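Local coordinates for protein serine--tRNA ligase, cytoplasmic (Candida albicans, PDB 3QO8) that catalyses the ATP-dependent attachment of serine to tRNA(Ser), activating serine as seryl-adenylate before transferring it to the acceptor end of the tRNA, at residues Glu324-Ser329 against Ser403-Thr408; Lys351-Ala356 against Leu367-Asn372; Leu330-Arg335 against Cys413-Asn418. All coordinates share one frame; numbering follows the deposited sequence.

Contact 1: residues Glu324-Ser329 against Ser403-Thr408. With SSA (5'-O-(N-(L-seryl)-sulfamoyl)adenosine), chain B; SSA (5'-O-(N-(L-seryl)-sulfamoyl)adenosine), chain D.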
# COMPACT_ATOMS: atom_id res chain seq x y z
N GLU A 324 3.08 -0.69 26.91
CA GLU A 324 2.52 -1.51 27.99
C GLU A 324 1.15 -0.99 28.39
O GLU A 324 0.19 -1.75 28.53
CB GLU A 324 3.45 -1.50 29.19
CG GLU A 324 4.77 -2.20 28.94
CD GLU A 324 5.61 -2.28 30.20
OE1 GLU A 324 5.22 -3.01 31.14
OE2 GLU A 324 6.65 -1.60 30.26
N GLU A 325 1.05 0.32 28.59
CA GLU A 325 -0.21 0.93 28.97
C GLU A 325 -1.28 0.62 27.92
O GLU A 325 -2.42 0.30 28.25
CB GLU A 325 -0.05 2.44 29.16
CG GLU A 325 -1.32 3.13 29.62
CD GLU A 325 -1.19 4.66 29.68
OE1 GLU A 325 -0.06 5.18 29.49
OE2 GLU A 325 -2.22 5.33 29.90
N PHE A 326 -0.91 0.72 26.65
CA PHE A 326 -1.83 0.38 25.56
C PHE A 326 -2.36 -1.06 25.70
O PHE A 326 -3.57 -1.28 25.63
CB PHE A 326 -1.14 0.60 24.20
CG PHE A 326 -2.05 0.37 23.01
CD1 PHE A 326 -2.92 1.36 22.57
CD2 PHE A 326 -2.02 -0.84 22.32
CE1 PHE A 326 -3.74 1.15 21.46
CE2 PHE A 326 -2.85 -1.06 21.23
CZ PHE A 326 -3.71 -0.07 20.80
N TYR A 327 -1.47 -2.04 25.89
CA TYR A 327 -1.93 -3.43 26.01
C TYR A 327 -2.69 -3.69 27.30
O TYR A 327 -3.64 -4.48 27.34
CB TYR A 327 -0.80 -4.44 25.75
CG TYR A 327 -0.44 -4.33 24.30
CD1 TYR A 327 -1.22 -4.94 23.34
CD2 TYR A 327 0.60 -3.51 23.89
CE1 TYR A 327 -0.95 -4.78 21.99
CE2 TYR A 327 0.88 -3.34 22.53
CZ TYR A 327 0.10 -3.98 21.60
OH TYR A 327 0.36 -3.81 20.25
N GLN A 328 -2.30 -2.99 28.36
CA GLN A 328 -3.06 -3.09 29.60
C GLN A 328 -4.49 -2.62 29.37
O GLN A 328 -5.44 -3.20 29.89
CB GLN A 328 -2.41 -2.28 30.71
CG GLN A 328 -1.12 -2.88 31.18
CD GLN A 328 -0.55 -2.14 32.36
OE1 GLN A 328 -1.28 -1.45 33.07
NE2 GLN A 328 0.75 -2.27 32.58
N SER A 329 -4.63 -1.56 28.58
CA SER A 329 -5.94 -0.96 28.31
C SER A 329 -6.83 -1.91 27.49
O SER A 329 -8.05 -1.81 27.52
CB SER A 329 -5.79 0.39 27.60
OG SER A 329 -5.66 0.22 26.20
N SER A 403 9.29 2.36 18.38
CA SER A 403 8.61 1.26 19.05
C SER A 403 7.25 1.02 18.44
O SER A 403 6.49 1.95 18.19
CB SER A 403 8.48 1.54 20.55
OG SER A 403 7.67 0.55 21.19
N THR A 404 6.93 -0.24 18.18
CA THR A 404 5.58 -0.57 17.80
C THR A 404 4.63 -0.03 18.87
O THR A 404 4.92 -0.14 20.05
CB THR A 404 5.37 -2.09 17.75
OG1 THR A 404 6.47 -2.69 17.05
CG2 THR A 404 4.05 -2.42 17.08
N LEU A 405 3.51 0.57 18.46
CA LEU A 405 2.40 0.69 19.39
C LEU A 405 1.48 -0.50 19.13
O LEU A 405 1.31 -1.35 19.99
CB LEU A 405 1.63 2.01 19.26
CG LEU A 405 0.49 2.05 20.29
CD1 LEU A 405 1.02 2.34 21.70
CD2 LEU A 405 -0.61 3.02 19.92
N SER A 406 0.90 -0.57 17.94
CA SER A 406 0.10 -1.74 17.56
C SER A 406 0.23 -2.08 16.09
O SER A 406 -0.10 -1.27 15.23
CB SER A 406 -1.38 -1.54 17.90
OG SER A 406 -2.16 -2.67 17.48
N ALA A 407 0.74 -3.28 15.81
CA ALA A 407 0.60 -3.88 14.49
C ALA A 407 -0.81 -4.46 14.51
O ALA A 407 -1.08 -5.41 15.24
CB ALA A 407 1.63 -4.96 14.29
N THR A 408 -1.72 -3.87 13.74
CA THR A 408 -3.13 -4.06 14.05
C THR A 408 -3.67 -5.47 13.76
O THR A 408 -4.42 -6.03 14.56
CB THR A 408 -4.02 -2.97 13.38
OG1 THR A 408 -3.86 -3.04 11.96
CG2 THR A 408 -3.58 -1.56 13.85
N10 SSA B . 9.65 -0.12 13.37
CA SSA B . 9.85 -1.26 14.27
CB SSA B . 8.97 -1.11 15.51
OG SSA B . 7.58 -1.28 15.17
C9 SSA B . 9.53 -2.54 13.56
O9 SSA B . 9.05 -2.55 12.43
N8 SSA B . 9.78 -3.66 14.23
S1 SSA B . 9.23 -5.09 13.78
O1S SSA B . 9.86 -5.59 12.59
O2S SSA B . 9.42 -6.01 14.86
O5' SSA B . 7.71 -5.01 13.54
C5' SSA B . 6.84 -4.47 14.53
C4' SSA B . 5.64 -5.40 14.72
O4' SSA B . 4.89 -5.60 13.52
C3' SSA B . 6.02 -6.80 15.15
O3' SSA B . 6.34 -6.82 16.55
C2' SSA B . 4.75 -7.57 14.80
O2' SSA B . 3.75 -7.35 15.81
C1' SSA B . 4.28 -6.89 13.51
N9 SSA B . 4.74 -7.64 12.33
C8 SSA B . 6.00 -7.78 11.89
N7 SSA B . 6.00 -8.56 10.80
C5 SSA B . 4.72 -8.91 10.55
C6 SSA B . 4.11 -9.67 9.57
N6 SSA B . 4.88 -10.24 8.62
N1 SSA B . 2.77 -9.83 9.60
C2 SSA B . 2.03 -9.26 10.55
N3 SSA B . 2.59 -8.51 11.51
C4 SSA B . 3.93 -8.33 11.53
N10 SSA D . -9.21 -2.29 36.10
CA SSA D . -10.43 -2.48 35.34
CB SSA D . -10.69 -1.23 34.50
OG SSA D . -11.85 -1.43 33.67
C9 SSA D . -10.28 -3.69 34.45
O9 SSA D . -11.21 -4.06 33.75
N8 SSA D . -9.10 -4.29 34.46
S1 SSA D . -8.76 -5.48 33.43
O1S SSA D . -7.34 -5.72 33.46
O2S SSA D . -9.48 -6.67 33.80
O5' SSA D . -9.20 -5.05 32.02
C5' SSA D . -8.38 -4.21 31.20
C4' SSA D . -9.26 -3.65 30.09
O4' SSA D . -9.56 -4.65 29.11
C3' SSA D . -10.59 -3.16 30.62
O3' SSA D . -10.57 -1.75 30.84
C2' SSA D . -11.59 -3.50 29.54
O2' SSA D . -11.78 -2.38 28.67
C1' SSA D . -10.94 -4.62 28.75
N9 SSA D . -11.62 -5.88 29.14
C8 SSA D . -11.15 -6.84 29.96
N7 SSA D . -12.09 -7.81 30.07
C5 SSA D . -13.16 -7.44 29.31
C6 SSA D . -14.39 -8.02 29.04
N6 SSA D . -14.74 -9.22 29.57
N1 SSA D . -15.24 -7.37 28.22
C2 SSA D . -14.92 -6.19 27.67
N3 SSA D . -13.74 -5.61 27.92
C4 SSA D . -12.85 -6.22 28.74
O HOH W 1 1.13 -5.13 17.93

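Contact 2: residues Lys351-Ala356 against Leu367-Asn372. With MG (magnesium ion), chain C; SSA (5'-O-(N-(L-seryl)-sulfamoyl)adenosine), chain B.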
# COMPACT_ATOMS: atom_id res chain seq x y z
N LYS A 351 17.13 -3.33 22.63
CA LYS A 351 15.76 -3.60 22.19
C LYS A 351 14.95 -4.39 23.23
O LYS A 351 15.45 -5.36 23.80
CB LYS A 351 15.77 -4.35 20.87
CG LYS A 351 14.40 -4.62 20.29
CD LYS A 351 14.53 -5.08 18.86
CE LYS A 351 14.33 -6.56 18.75
NZ LYS A 351 14.64 -7.05 17.39
N TYR A 352 13.72 -3.96 23.46
CA TYR A 352 12.76 -4.70 24.29
C TYR A 352 11.63 -5.14 23.39
O TYR A 352 11.16 -4.35 22.58
CB TYR A 352 12.13 -3.82 25.37
CG TYR A 352 12.91 -3.64 26.65
CD1 TYR A 352 14.20 -4.15 26.80
CD2 TYR A 352 12.35 -2.95 27.72
CE1 TYR A 352 14.89 -3.96 27.98
CE2 TYR A 352 13.04 -2.76 28.89
CZ TYR A 352 14.30 -3.26 29.02
OH TYR A 352 14.97 -3.06 30.21
N ASP A 353 11.17 -6.38 23.56
CA ASP A 353 9.96 -6.79 22.88
C ASP A 353 8.85 -6.95 23.92
O ASP A 353 9.11 -7.38 25.06
CB ASP A 353 10.15 -8.13 22.15
CG ASP A 353 10.92 -7.98 20.83
OD1 ASP A 353 11.42 -6.88 20.52
OD2 ASP A 353 11.03 -9.00 20.12
N LEU A 354 7.64 -6.58 23.55
CA LEU A 354 6.48 -6.93 24.34
C LEU A 354 5.87 -8.11 23.61
O LEU A 354 5.59 -8.04 22.41
CB LEU A 354 5.48 -5.76 24.46
CG LEU A 354 4.26 -6.01 25.36
CD1 LEU A 354 3.78 -4.74 26.03
CD2 LEU A 354 3.12 -6.68 24.59
N GLU A 355 5.72 -9.21 24.32
CA GLU A 355 5.15 -10.44 23.79
C GLU A 355 3.88 -10.73 24.56
O GLU A 355 3.91 -10.86 25.79
CB GLU A 355 6.14 -11.60 23.95
CG GLU A 355 7.55 -11.34 23.40
CD GLU A 355 8.48 -12.53 23.64
OE1 GLU A 355 8.29 -13.22 24.66
OE2 GLU A 355 9.36 -12.78 22.80
N ALA A 356 2.77 -10.82 23.85
CA ALA A 356 1.47 -10.96 24.50
C ALA A 356 1.11 -12.44 24.57
O ALA A 356 1.54 -13.23 23.74
CB ALA A 356 0.40 -10.20 23.72
N LEU A 367 4.40 -8.87 19.88
CA LEU A 367 3.50 -7.86 19.28
C LEU A 367 4.20 -6.51 19.10
O LEU A 367 3.73 -5.65 18.35
CB LEU A 367 2.27 -7.61 20.16
CG LEU A 367 1.27 -8.75 20.34
CD1 LEU A 367 -0.00 -8.20 20.95
CD2 LEU A 367 0.96 -9.43 19.01
N VAL A 368 5.30 -6.31 19.82
CA VAL A 368 5.96 -5.02 19.87
C VAL A 368 7.47 -5.18 19.96
O VAL A 368 7.97 -6.00 20.74
CB VAL A 368 5.49 -4.21 21.11
CG1 VAL A 368 6.39 -3.00 21.35
CG2 VAL A 368 4.03 -3.77 20.95
N SER A 369 8.20 -4.39 19.15
CA SER A 369 9.63 -4.19 19.37
C SER A 369 9.88 -2.71 19.63
O SER A 369 9.34 -1.86 18.93
CB SER A 369 10.47 -4.62 18.17
OG SER A 369 10.56 -6.03 18.10
N CYS A 370 10.70 -2.42 20.62
CA CYS A 370 11.02 -1.07 21.05
C CYS A 370 12.54 -0.95 21.10
O CYS A 370 13.20 -1.68 21.84
CB CYS A 370 10.42 -0.82 22.44
SG CYS A 370 10.79 0.83 23.18
N SER A 371 13.10 -0.04 20.31
CA SER A 371 14.54 0.06 20.12
C SER A 371 15.05 1.47 20.34
O SER A 371 14.44 2.43 19.88
CB SER A 371 14.92 -0.36 18.70
OG SER A 371 14.53 -1.69 18.43
N ASN A 372 16.18 1.59 21.02
CA ASN A 372 16.97 2.81 21.02
C ASN A 372 18.09 2.62 20.01
O ASN A 372 18.94 1.74 20.17
CB ASN A 372 17.56 3.11 22.40
CG ASN A 372 18.23 4.48 22.47
OD1 ASN A 372 18.42 5.15 21.45
ND2 ASN A 372 18.60 4.89 23.68
MG MG C . 10.69 -7.50 16.20
N10 SSA B . 9.65 -0.12 13.37
CA SSA B . 9.85 -1.26 14.27
CB SSA B . 8.97 -1.11 15.51
OG SSA B . 7.58 -1.28 15.17
C9 SSA B . 9.53 -2.54 13.56
O9 SSA B . 9.05 -2.55 12.43
N8 SSA B . 9.78 -3.66 14.23
S1 SSA B . 9.23 -5.09 13.78
O1S SSA B . 9.86 -5.59 12.59
O2S SSA B . 9.42 -6.01 14.86
O5' SSA B . 7.71 -5.01 13.54
C5' SSA B . 6.84 -4.47 14.53
C4' SSA B . 5.64 -5.40 14.72
O4' SSA B . 4.89 -5.60 13.52
C3' SSA B . 6.02 -6.80 15.15
O3' SSA B . 6.34 -6.82 16.55
C2' SSA B . 4.75 -7.57 14.80
O2' SSA B . 3.75 -7.35 15.81
C1' SSA B . 4.28 -6.89 13.51
N9 SSA B . 4.74 -7.64 12.33
C8 SSA B . 6.00 -7.78 11.89
N7 SSA B . 6.00 -8.56 10.80
C5 SSA B . 4.72 -8.91 10.55
C6 SSA B . 4.11 -9.67 9.57
N6 SSA B . 4.88 -10.24 8.62
N1 SSA B . 2.77 -9.83 9.60
C2 SSA B . 2.03 -9.26 10.55
N3 SSA B . 2.59 -8.51 11.51
C4 SSA B . 3.93 -8.33 11.53
O HOH W 2 11.89 -9.01 17.61
O HOH W 3 12.83 -6.27 15.39
O HOH W 4 11.23 -9.30 14.53

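Contact 3: residues Leu330-Arg335 against Cys413-Asn418. With SSA (5'-O-(N-(L-seryl)-sulfamoyl)adenosine), chain D.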
# COMPACT_ATOMS: atom_id res chain seq x y z
N LEU A 330 -6.20 -2.84 26.78
CA LEU A 330 -6.94 -3.84 26.03
C LEU A 330 -7.12 -5.12 26.83
O LEU A 330 -7.77 -6.06 26.36
CB LEU A 330 -6.22 -4.17 24.71
CG LEU A 330 -6.20 -3.07 23.65
CD1 LEU A 330 -5.15 -3.37 22.57
CD2 LEU A 330 -7.59 -2.96 23.04
N GLY A 331 -6.54 -5.17 28.03
CA GLY A 331 -6.69 -6.33 28.90
C GLY A 331 -5.96 -7.56 28.39
O GLY A 331 -6.41 -8.69 28.59
N LEU A 332 -4.82 -7.36 27.73
CA LEU A 332 -4.08 -8.48 27.15
C LEU A 332 -2.85 -8.79 28.01
O LEU A 332 -2.00 -7.92 28.20
CB LEU A 332 -3.67 -8.17 25.69
CG LEU A 332 -4.83 -7.82 24.74
CD1 LEU A 332 -4.35 -7.40 23.34
CD2 LEU A 332 -5.82 -8.99 24.62
N PRO A 333 -2.75 -10.04 28.53
CA PRO A 333 -1.58 -10.39 29.36
C PRO A 333 -0.34 -10.34 28.49
O PRO A 333 -0.43 -10.67 27.32
CB PRO A 333 -1.85 -11.85 29.78
CG PRO A 333 -3.26 -12.15 29.39
CD PRO A 333 -3.62 -11.20 28.27
N TYR A 334 0.80 -9.94 29.04
CA TYR A 334 2.02 -9.88 28.25
C TYR A 334 3.25 -10.01 29.12
O TYR A 334 3.16 -9.99 30.34
CB TYR A 334 2.09 -8.56 27.45
CG TYR A 334 2.14 -7.33 28.35
CD1 TYR A 334 3.33 -6.93 28.94
CD2 TYR A 334 0.99 -6.60 28.62
CE1 TYR A 334 3.37 -5.81 29.79
CE2 TYR A 334 1.02 -5.49 29.46
CZ TYR A 334 2.21 -5.11 30.05
OH TYR A 334 2.24 -4.02 30.88
N ARG A 335 4.40 -10.17 28.48
CA ARG A 335 5.67 -10.00 29.15
C ARG A 335 6.55 -9.09 28.31
O ARG A 335 6.39 -9.02 27.09
CB ARG A 335 6.38 -11.34 29.37
CG ARG A 335 6.68 -12.11 28.08
CD ARG A 335 7.47 -13.40 28.38
NE ARG A 335 7.93 -14.06 27.16
CZ ARG A 335 8.33 -15.33 27.08
NH1 ARG A 335 8.34 -16.09 28.16
NH2 ARG A 335 8.73 -15.83 25.92
N CYS A 413 -5.33 -10.67 16.26
CA CYS A 413 -5.17 -12.09 16.59
C CYS A 413 -5.14 -12.34 18.10
O CYS A 413 -5.75 -13.28 18.60
CB CYS A 413 -3.90 -12.65 15.94
SG CYS A 413 -3.96 -12.63 14.14
N CYS A 414 -4.44 -11.48 18.83
CA CYS A 414 -4.35 -11.64 20.29
C CYS A 414 -5.70 -11.39 20.97
O CYS A 414 -6.11 -12.12 21.90
CB CYS A 414 -3.31 -10.68 20.86
SG CYS A 414 -2.95 -10.99 22.59
N ILE A 415 -6.39 -10.35 20.51
CA ILE A 415 -7.73 -10.07 20.98
C ILE A 415 -8.66 -11.25 20.75
O ILE A 415 -9.41 -11.66 21.65
CB ILE A 415 -8.30 -8.80 20.28
CG1 ILE A 415 -7.56 -7.56 20.82
CG2 ILE A 415 -9.81 -8.70 20.50
CD1 ILE A 415 -7.81 -6.30 20.03
N LEU A 416 -8.64 -11.78 19.53
CA LEU A 416 -9.51 -12.91 19.20
C LEU A 416 -9.34 -14.06 20.19
O LEU A 416 -10.32 -14.63 20.67
CB LEU A 416 -9.24 -13.40 17.79
CG LEU A 416 -9.59 -12.40 16.67
CD1 LEU A 416 -9.16 -12.93 15.32
CD2 LEU A 416 -11.07 -12.08 16.65
N GLU A 417 -8.10 -14.43 20.49
CA GLU A 417 -7.93 -15.60 21.37
C GLU A 417 -8.33 -15.26 22.80
O GLU A 417 -8.88 -16.11 23.50
CB GLU A 417 -6.51 -16.19 21.30
CG GLU A 417 -6.16 -16.72 19.91
CD GLU A 417 -4.95 -17.65 19.90
OE1 GLU A 417 -4.36 -17.89 20.97
OE2 GLU A 417 -4.61 -18.14 18.80
N ASN A 418 -8.11 -14.02 23.21
CA ASN A 418 -8.40 -13.63 24.60
C ASN A 418 -9.82 -13.13 24.88
O ASN A 418 -10.21 -12.98 26.03
CB ASN A 418 -7.37 -12.60 25.09
CG ASN A 418 -6.04 -13.24 25.45
OD1 ASN A 418 -5.96 -14.01 26.40
ND2 ASN A 418 -4.98 -12.92 24.69
N10 SSA D . -9.21 -2.29 36.10
CA SSA D . -10.43 -2.48 35.34
CB SSA D . -10.69 -1.23 34.50
OG SSA D . -11.85 -1.43 33.67
C9 SSA D . -10.28 -3.69 34.45
O9 SSA D . -11.21 -4.06 33.75
N8 SSA D . -9.10 -4.29 34.46
S1 SSA D . -8.76 -5.48 33.43
O1S SSA D . -7.34 -5.72 33.46
O2S SSA D . -9.48 -6.67 33.80
O5' SSA D . -9.20 -5.05 32.02
C5' SSA D . -8.38 -4.21 31.20
C4' SSA D . -9.26 -3.65 30.09
O4' SSA D . -9.56 -4.65 29.11
C3' SSA D . -10.59 -3.16 30.62
O3' SSA D . -10.57 -1.75 30.84
C2' SSA D . -11.59 -3.50 29.54
O2' SSA D . -11.78 -2.38 28.67
C1' SSA D . -10.94 -4.62 28.75
N9 SSA D . -11.62 -5.88 29.14
C8 SSA D . -11.15 -6.84 29.96
N7 SSA D . -12.09 -7.81 30.07
C5 SSA D . -13.16 -7.44 29.31
C6 SSA D . -14.39 -8.02 29.04
N6 SSA D . -14.74 -9.22 29.57
N1 SSA D . -15.24 -7.37 28.22
C2 SSA D . -14.92 -6.19 27.67
N3 SSA D . -13.74 -5.61 27.92
C4 SSA D . -12.85 -6.22 28.74

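Contact 1: residues Glu324-Ser329 against Ser403-Thr408
Leu405 and Ser406, at and just after the corner where strand 399-404 gives way to the short strand 406-407, meet Phe326 and Tyr327 near the C-terminal end of helix 312-329. Just before the corner, Thr404 reaches one bound seryl-sulfamoyladenosine, its OG1 donating to that ligand's serine hydroxyl OG over 2.6 Å. Leu405 then supplies most of the apolar contact. With its CG anti to the backbone N (chi1 -179°), the side chain crosses that of Phe326 at about a right angle: CD1 rests 3.7 Å from Phe326 CB, and CD2 sits over one ring face, offset toward the rim, in a CH-pi contact. The backbone O of Leu405 receives the hydroxyl of Tyr327, OH to O 2.6 Å, in the carbonyl plane on a lone pair. Ser406 follows with CB 3.7 Å from Phe326 CE2, while its OG pairs with Thr411. At Ala407, the N-cap of helix 408-419, N donates to a water that in turn donates to Tyr327 OH. Leu405 and Ser406 both face Ile301 as a classic beta bulge, and the strand, bulge and following helix correspond to motif 3 of the class II synthetase core, beside the seryl-adenylate pocket.

Contact 2: residues Lys351-Ala356 against Leu367-Asn372
Tyr352 and Cys370 bond to each other in both directions, Tyr352 N to Cys370 O and Cys370 N to Tyr352 O, each at 2.8 Å. Further along the same antiparallel ladder, Leu354 N gives its hydrogen to Val368 O. Leu354 O is gripped twice, by Leu367 N at 2.9 Å and by Val368 N at 3.1 Å, and this doubled bond marks a classic beta bulge at Leu367 and Val368. In the non-hydrogen-bonded pairs the alpha carbons contribute: Asp353 CA lies 3.0 Å from Val368 O in a CA-H...O contact.

Polar side chains gather on the face carrying Lys351, Asp353, Ser369 and Ser371. Ser369 OG donates to Asp353 OD1 over 2.7 Å, coming from above the carboxylate plane, 51° out of it, and Ser369 OG itself binds the magnesium ion at 2.4 Å. A water on the metal donates to Asp353 OD2, making Asp353 a second-shell residue held through both oxygens. The Lys351 chain passes over Ser371 OG with CD and bends at chi3 (103°), and NZ donates to another metal-bound water.

Apolar contacts occupy the opposite face and the bulged end. Leu354 and Val368 meet CB to CB, while Ala356 CB presses tightly on Leu367 CD1 at 3.4 Å. Behind Val368 and Cys370 lies helix 312-329, with Tyr327 and Phe316 touching them.

Leu367 O also accepts from the ribose O2' of the bound adenylate analogue. Glu366 and the sulfamoyl oxygen O2S complete the magnesium sphere together with a third water. This is a bulged beta hairpin of the class II synthetase sheet, whose second strand carries a magnesium ligand and, consistent with its contact to the analogue's ribose, probably part of the ATP site.

Contact 3: residues Leu330-Arg335 against Cys413-Asn418
The helix of class II motif 3, 408-419, meets the chain just after helix 312-329, and Leu332 carries most of the contact, lying on Cys414, Ile415 and Asn418. Both methyls of Leu332 are used. CD1 touches Cys414 SG at 3.9 Å and also approaches Ile415 CG1, while CD2 settles against Asn418 CB at 4.0 Å. The Leu332 side chain runs obliquely across those of Ile415 and Asn418, so one leucine spans a full turn of the helix. Cys414 points its sulfur into the contact because SG stands anti to the backbone N (chi1 -171°). Leu330 adds a looser touch, CD2 to Ile415 CD1 at 4.5 Å.

Pro333 extends the patch. Its CD and the amide of Asn418 reach toward each other tip to tip, with OD1 4.1 Å from CD. That amide is well engaged: ND2 donates to Cys414 O, one turn back, and to Trp357 O, while OD1 accepts from Ala144 N. Cys414 O takes a second bond from Asn418 N, and the two nitrogens arrive from opposite faces of the carbonyl plane. No hydrogen bond joins the two segments directly; the contact between them is made by side chains.

Ahead of Leu332 the chain leaves the helix through Gly331, whose positive phi of 69° closes a Schellman motif. Gly331 N comes within 3.2 Å of the ribose O4' of a second seryl-sulfamoyladenosine, a ligand also bonded to Ala145, Glu134 and Glu429. The Schellman turn thus lines this second pocket, with one side of the following loop resting on the motif 3 helix, as a helix-to-strand connection leading into strand 334-338 of the class II catalytic sheet.

Following the chain, helix 312-329 brings the first side of contact 1 and runs straight into 330-335, the first side of contact 3. Strand 334-338 leads to the hairpin of contact 2, which closes a short loop nested inside both longer ones. Strand 399-404 and its corner then close contact 1, and helix 408-419 closes contact 3, so contacts 1 and 3 cross. Thr404 N probably bonds to Ser369 O, joining contacts 1 and 2 in one sheet, while Glu355 and Arg335 form a salt bridge between contacts 2 and 3. Together they tie helix 312-329 and helix 408-419 to the catalytic sheet, near two seryl-sulfamoyladenosine molecules.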